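Local coordinates for angiotensin-converting enzyme (Anopheles gambiae, PDB 6S1Y), which probably hydrolyses peptide bonds as a zinc-dependent metalloprotease of the angiotensin-converting enzyme family, at residues E23-Q28 with A67-Q72; L83-K88 with V373-G378. One frame throughout, in Å; residues are numbered along the deposited sequence.

Interaction 1. Residues E23-Q28 with A67-Q72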
loop_
_atom_site.group_PDB
_atom_site.type_symbol
_atom_site.label_atom_id
_atom_site.label_comp_id
_atom_site.label_asym_id
_atom_site.label_seq_id
_atom_site.Cartn_x
_atom_site.Cartn_y
_atom_site.Cartn_z
ATOM N N GLU A 23 27.529 2.484 -12.878
ATOM C CA GLU A 23 26.465 3.073 -12.074
ATOM C C GLU A 23 25.899 4.333 -12.719
ATOM O O GLU A 23 24.679 4.532 -12.743
ATOM C CB GLU A 23 26.984 3.399 -10.670
ATOM C CG GLU A 23 27.170 2.186 -9.774
ATOM C CD GLU A 23 27.898 2.516 -8.481
ATOM O OE1 GLU A 23 28.397 3.658 -8.336
ATOM O OE2 GLU A 23 27.972 1.627 -7.609
ATOM N N GLN A 24 26.766 5.207 -13.230
ATOM C CA GLN A 24 26.282 6.445 -13.829
ATOM C C GLN A 24 25.540 6.167 -15.127
ATOM O O GLN A 24 24.524 6.805 -15.419
ATOM C CB GLN A 24 27.444 7.406 -14.070
ATOM C CG GLN A 24 28.369 7.601 -12.871
ATOM C CD GLN A 24 27.657 8.138 -11.634
ATOM O OE1 GLN A 24 26.653 8.855 -11.732
ATOM N NE2 GLN A 24 28.177 7.790 -10.457
ATOM N N ARG A 25 26.041 5.224 -15.924
ATOM C CA ARG A 25 25.317 4.780 -17.109
ATOM C C ARG A 25 23.922 4.286 -16.734
ATOM O O ARG A 25 22.915 4.761 -17.273
ATOM C CB ARG A 25 26.131 3.684 -17.807
ATOM C CG ARG A 25 26.064 3.669 -19.320
ATOM C CD ARG A 25 27.439 3.380 -19.920
ATOM N NE ARG A 25 27.965 2.075 -19.524
ATOM C CZ ARG A 25 27.603 0.919 -20.077
ATOM N NH1 ARG A 25 28.142 -0.213 -19.656
ATOM N NH2 ARG A 25 26.697 0.888 -21.048
ATOM N N TYR A 26 23.849 3.344 -15.787
ATOM C CA TYR A 26 22.565 2.798 -15.340
ATOM C C TYR A 26 21.640 3.909 -14.858
ATOM O O TYR A 26 20.475 3.982 -15.254
ATOM C CB TYR A 26 22.828 1.771 -14.226
ATOM C CG TYR A 26 21.745 0.759 -13.911
ATOM C CD1 TYR A 26 21.711 -0.474 -14.547
ATOM C CD2 TYR A 26 20.794 1.009 -12.925
ATOM C CE1 TYR A 26 20.736 -1.415 -14.235
ATOM C CE2 TYR A 26 19.815 0.078 -12.610
ATOM C CZ TYR A 26 19.794 -1.133 -13.263
ATOM O OH TYR A 26 18.831 -2.073 -12.953
ATOM N N GLN A 27 22.158 4.809 -14.027
ATOM C CA GLN A 27 21.322 5.846 -13.436
ATOM C C GLN A 27 20.691 6.749 -14.493
ATOM O O GLN A 27 19.519 7.137 -14.375
ATOM C CB GLN A 27 22.152 6.673 -12.457
ATOM C CG GLN A 27 21.432 7.868 -11.904
ATOM C CD GLN A 27 22.191 8.520 -10.772
ATOM O OE1 GLN A 27 23.203 8.003 -10.307
ATOM N NE2 GLN A 27 21.696 9.655 -10.312
ATOM N N GLN A 28 21.442 7.088 -15.540
ATOM C CA GLN A 28 20.927 8.034 -16.523
ATOM C C GLN A 28 19.811 7.428 -17.370
ATOM O O GLN A 28 18.799 8.095 -17.626
ATOM C CB GLN A 28 22.076 8.551 -17.391
ATOM C CG GLN A 28 23.061 9.382 -16.564
ATOM C CD GLN A 28 24.158 10.040 -17.386
ATOM O OE1 GLN A 28 23.923 10.524 -18.500
ATOM N NE2 GLN A 28 25.372 10.068 -16.830
ATOM N N ALA A 67 24.781 -6.168 -17.148
ATOM C CA ALA A 67 24.824 -7.464 -16.480
ATOM C C ALA A 67 25.940 -8.329 -17.042
ATOM O O ALA A 67 26.649 -9.009 -16.292
ATOM C CB ALA A 67 23.479 -8.180 -16.614
ATOM N N GLU A 68 26.105 -8.326 -18.365
ATOM C CA GLU A 68 27.211 -9.064 -18.964
ATOM C C GLU A 68 28.554 -8.455 -18.573
ATOM O O GLU A 68 29.469 -9.166 -18.146
ATOM C CB GLU A 68 27.057 -9.094 -20.479
ATOM C CG GLU A 68 28.054 -9.998 -21.164
ATOM C CD GLU A 68 27.874 -10.011 -22.665
ATOM O OE1 GLU A 68 28.800 -9.566 -23.384
ATOM O OE2 GLU A 68 26.795 -10.452 -23.123
ATOM N N GLU A 69 28.686 -7.133 -18.702
ATOM C CA GLU A 69 29.935 -6.483 -18.329
ATOM C C GLU A 69 30.372 -6.858 -16.921
ATOM O O GLU A 69 31.570 -6.863 -16.623
ATOM C CB GLU A 69 29.795 -4.962 -18.437
ATOM C CG GLU A 69 29.801 -4.436 -19.859
ATOM C CD GLU A 69 29.659 -2.922 -19.914
ATOM O OE1 GLU A 69 28.969 -2.409 -20.833
ATOM O OE2 GLU A 69 30.230 -2.248 -19.024
ATOM N N LEU A 70 29.428 -7.179 -16.044
ATOM C CA LEU A 70 29.751 -7.451 -14.653
ATOM C C LEU A 70 30.097 -8.909 -14.388
ATOM O O LEU A 70 30.635 -9.215 -13.318
ATOM C CB LEU A 70 28.587 -7.034 -13.759
ATOM C CG LEU A 70 28.420 -5.523 -13.651
ATOM C CD1 LEU A 70 27.059 -5.187 -13.078
ATOM C CD2 LEU A 70 29.533 -4.924 -12.803
ATOM N N GLN A 71 29.809 -9.810 -15.328
ATOM C CA GLN A 71 30.203 -11.208 -15.179
ATOM C C GLN A 71 31.700 -11.413 -15.347
ATOM O O GLN A 71 32.169 -12.552 -15.243
ATOM C CB GLN A 71 29.444 -12.073 -16.188
ATOM C CG GLN A 71 28.111 -12.584 -15.672
ATOM C CD GLN A 71 27.158 -12.985 -16.786
ATOM O OE1 GLN A 71 27.086 -12.324 -17.826
ATOM N NE2 GLN A 71 26.410 -14.069 -16.570
ATOM N N GLN A 72 32.452 -10.346 -15.601
ATOM C CA GLN A 72 33.896 -10.412 -15.754
ATOM C C GLN A 72 34.642 -10.203 -14.440
ATOM O O GLN A 72 35.869 -10.070 -14.456
ATOM C CB GLN A 72 34.357 -9.376 -16.784
ATOM C CG GLN A 72 34.174 -9.829 -18.228
ATOM C CD GLN A 72 33.192 -8.975 -19.009
ATOM O OE1 GLN A 72 33.276 -7.742 -19.007
ATOM N NE2 GLN A 72 32.252 -9.629 -19.691
#
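Bends in one side chain and a straight run in the other bring R25 and E69 together: the arginine turns twice, at chi2 and again at chi3 (61°), whereas E69 keeps CG anti to its carbonyl carbon and stays extended beyond it. The two groups approach from opposite directions and meet at the surface, bridging helices 12-42 and 46-70. A single nitrogen does the touching. NH1 lies 2.6 Å from E69 OE1, forming the salt bridge, and 3.0 Å from E69 OE2, so that it stands before the mouth of the carboxylate rather than pairing nitrogen for oxygen; R25 NH2 remains 4.0 Å from E69 OE1. The flat groups are almost coplanar, 8° between their planes, and OE1 sits at the edge of the guanidinium. Directionality pays for this position: the hydrogen bond from NH1 to OE1 is weak, with an N-H...O angle of only 128°, and electrostatic attraction probably contributes more than hydrogen-bond geometry.

Both residues are partly exposed, and only 73 Å² is buried between the segments. The hydrophobic packing takes place beside the bridge: L70 rests on V19 and I22 of helix 12-42, and Y26 makes an edge-to-face contact with F59 of helix 46-70. The general lesson is a division of labour, with nonpolar and aromatic groups filling the interface and an ion pair at its exposed border. That pattern is characteristic of an antiparallel helical hairpin, here the one made by the first two helices of a largely helical peptidase fold.

Interaction 2. Residues L83-K88 with V373-G378; sequences LKRRIK and VEFRGG
F375 presses its CZ against R86 CG at 3.5 Å, the centre of a helix-against-loop contact in which a short 3-10 segment, 373-375, packs on helix 81-90. The loop carrying it joins helix 349-368, which bears the zinc ligands H357 and H361 of the HExxH motif, to helix 381-395, which supplies the third ligand, E385.

Packing is tight around R86. Two neighbours from the loop meet its aliphatic stem, since E374 OE1 comes to 3.4 Å from R86 CB while the phenyl ring reaches CG. E374 gets there by folding back: CG lies between the backbone N and the carbonyl carbon (chi1 71°), and a second bend at chi2 swings the carboxylate alongside the helix. R86 and F375 cross at about a right angle, their guanidinium and ring planes 70° apart. The touching atom of the arginine is the methylene carbon CG, which meets CZ, CE1 and CE2 of the ring.

R85, partly exposed, provides the looser side. Its extended chain passes the same ring end at greater separation, with CG 4.0 Å from F375 CE1, and continues to the backbone oxygen of S550, which accepts a hydrogen bond from NH2. S550 also bonds to the backbone of F375, tying a third piece of chain to the loop.

No hydrogen bond links the two segments. The opposite charges of R86 and E374 are near but short of a salt bridge: R86 NE is salt-bridged to E23 and lies 4.2 Å from E374 OE1.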
loop_
_atom_site.group_PDB
_atom_site.type_symbol
_atom_site.label_atom_id
_atom_site.label_comp_id
_atom_site.label_asym_id
_atom_site.label_seq_id
_atom_site.Cartn_x
_atom_site.Cartn_y
_atom_site.Cartn_z
ATOM N N LEU A 83 30.924 -3.959 -1.911
ATOM C CA LEU A 83 31.193 -4.039 -3.339
ATOM C C LEU A 83 30.511 -5.247 -3.968
ATOM O O LEU A 83 29.921 -5.140 -5.047
ATOM C CB LEU A 83 32.696 -4.103 -3.602
ATOM C CG LEU A 83 33.059 -3.803 -5.059
ATOM C CD1 LEU A 83 33.024 -2.297 -5.283
ATOM C CD2 LEU A 83 34.404 -4.378 -5.451
ATOM N N LYS A 84 30.613 -6.414 -3.318
ATOM C CA LYS A 84 29.879 -7.580 -3.789
ATOM C C LYS A 84 28.405 -7.251 -3.967
ATOM O O LYS A 84 27.751 -7.740 -4.895
ATOM C CB LYS A 84 30.028 -8.742 -2.803
ATOM C CG LYS A 84 31.419 -9.336 -2.677
ATOM C CD LYS A 84 31.369 -10.632 -1.862
ATOM C CE LYS A 84 32.718 -10.978 -1.246
ATOM N NZ LYS A 84 32.782 -12.381 -0.735
ATOM N N ARG A 85 27.865 -6.423 -3.073
ATOM C CA ARG A 85 26.437 -6.130 -3.083
ATOM C C ARG A 85 26.077 -5.190 -4.222
ATOM O O ARG A 85 24.996 -5.303 -4.808
ATOM C CB ARG A 85 26.037 -5.530 -1.740
ATOM C CG ARG A 85 24.564 -5.567 -1.433
ATOM C CD ARG A 85 24.295 -4.975 -0.048
ATOM N NE ARG A 85 22.880 -4.699 0.149
ATOM C CZ ARG A 85 21.969 -5.616 0.458
ATOM N NH1 ARG A 85 22.327 -6.879 0.609
ATOM N NH2 ARG A 85 20.698 -5.262 0.607
ATOM N N ARG A 86 26.964 -4.247 -4.544
ATOM C CA ARG A 86 26.708 -3.346 -5.660
ATOM C C ARG A 86 26.682 -4.100 -6.975
ATOM O O ARG A 86 25.899 -3.755 -7.867
ATOM C CB ARG A 86 27.768 -2.249 -5.694
ATOM C CG ARG A 86 27.599 -1.189 -4.613
ATOM C CD ARG A 86 28.910 -0.445 -4.328
ATOM N NE ARG A 86 29.346 0.377 -5.454
ATOM C CZ ARG A 86 30.566 0.896 -5.578
ATOM N NH1 ARG A 86 31.487 0.678 -4.647
ATOM N NH2 ARG A 86 30.868 1.630 -6.642
ATOM N N ILE A 87 27.508 -5.134 -7.105
ATOM C CA ILE A 87 27.569 -5.886 -8.351
ATOM C C ILE A 87 26.351 -6.790 -8.496
ATOM O O ILE A 87 25.828 -6.968 -9.602
ATOM C CB ILE A 87 28.877 -6.698 -8.420
ATOM C CG1 ILE A 87 30.076 -5.764 -8.603
ATOM C CG2 ILE A 87 28.815 -7.717 -9.555
ATOM C CD1 ILE A 87 31.320 -6.243 -7.897
ATOM N N LYS A 88 25.890 -7.389 -7.392
ATOM C CA LYS A 88 24.723 -8.265 -7.455
ATOM C C LYS A 88 23.460 -7.490 -7.818
ATOM O O LYS A 88 22.669 -7.941 -8.654
ATOM C CB LYS A 88 24.543 -8.985 -6.116
ATOM C CG LYS A 88 23.379 -9.982 -6.075
ATOM C CD LYS A 88 23.156 -10.550 -4.662
ATOM C CE LYS A 88 22.448 -9.550 -3.740
ATOM N NZ LYS A 88 23.059 -9.473 -2.375
ATOM N N VAL A 373 22.947 4.298 -7.495
ATOM C CA VAL A 373 21.586 4.121 -7.992
ATOM C C VAL A 373 20.985 2.802 -7.512
ATOM O O VAL A 373 19.815 2.751 -7.130
ATOM C CB VAL A 373 21.559 4.222 -9.531
ATOM C CG1 VAL A 373 22.488 3.171 -10.176
ATOM C CG2 VAL A 373 20.131 4.075 -10.029
ATOM N N GLU A 374 21.767 1.720 -7.518
ATOM C CA GLU A 374 21.229 0.416 -7.152
ATOM C C GLU A 374 21.007 0.252 -5.649
ATOM O O GLU A 374 20.481 -0.785 -5.231
ATOM C CB GLU A 374 22.152 -0.695 -7.676
ATOM C CG GLU A 374 23.488 -0.833 -6.959
ATOM C CD GLU A 374 24.555 0.138 -7.459
ATOM O OE1 GLU A 374 25.746 -0.239 -7.459
ATOM O OE2 GLU A 374 24.209 1.274 -7.837
ATOM N N PHE A 375 21.403 1.223 -4.828
ATOM C CA PHE A 375 21.034 1.241 -3.419
ATOM C C PHE A 375 19.920 2.241 -3.129
ATOM O O PHE A 375 19.498 2.366 -1.972
ATOM C CB PHE A 375 22.241 1.576 -2.536
ATOM C CG PHE A 375 23.253 0.465 -2.415
ATOM C CD1 PHE A 375 22.998 -0.807 -2.902
ATOM C CD2 PHE A 375 24.468 0.699 -1.794
ATOM C CE1 PHE A 375 23.945 -1.826 -2.768
ATOM C CE2 PHE A 375 25.422 -0.311 -1.671
ATOM C CZ PHE A 375 25.158 -1.567 -2.149
ATOM N N ARG A 376 19.439 2.953 -4.145
ATOM C CA ARG A 376 18.378 3.939 -3.953
ATOM C C ARG A 376 17.017 3.239 -4.001
ATOM O O ARG A 376 16.239 3.363 -4.949
ATOM C CB ARG A 376 18.504 5.053 -4.991
ATOM C CG ARG A 376 19.722 5.931 -4.759
ATOM C CD ARG A 376 19.951 6.943 -5.854
ATOM N NE ARG A 376 19.038 8.070 -5.793
ATOM C CZ ARG A 376 19.191 9.191 -6.492
ATOM N NH1 ARG A 376 20.242 9.319 -7.294
ATOM N NH2 ARG A 376 18.295 10.183 -6.391
ATOM N N GLY A 377 16.764 2.469 -2.939
ATOM C CA GLY A 377 15.489 1.825 -2.692
ATOM C C GLY A 377 15.343 1.524 -1.212
ATOM O O GLY A 377 16.245 1.777 -0.409
ATOM N N GLY A 378 14.189 0.954 -0.852
ATOM C CA GLY A 378 13.972 0.537 0.522
ATOM C C GLY A 378 14.857 -0.633 0.925
ATOM O O GLY A 378 15.366 -1.375 0.096
#

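How the interactions relate
Interaction 1 joins helices 12-42 and 46-70, whereas interaction 2 joins helix 81-90 to the loop after helix 349-368; E23 connects the two sites, whose centres lie 11 Å apart. Interaction 1 is a surface contact that rests on one ion pair. Interaction 2 is partly buried, covers 200 Å² against 73 Å², and joins segments 285 positions apart mainly through carbon packing. Between them, E23 OE2 accepts a salt bridge from R86 NE at 2.8 Å and approaches E374 OE1 to 2.9 Å; such closeness suggests either a shared proton or like charges that R86 partly offsets. Charge carries the surface contact and, at E23, lies buried next to the other.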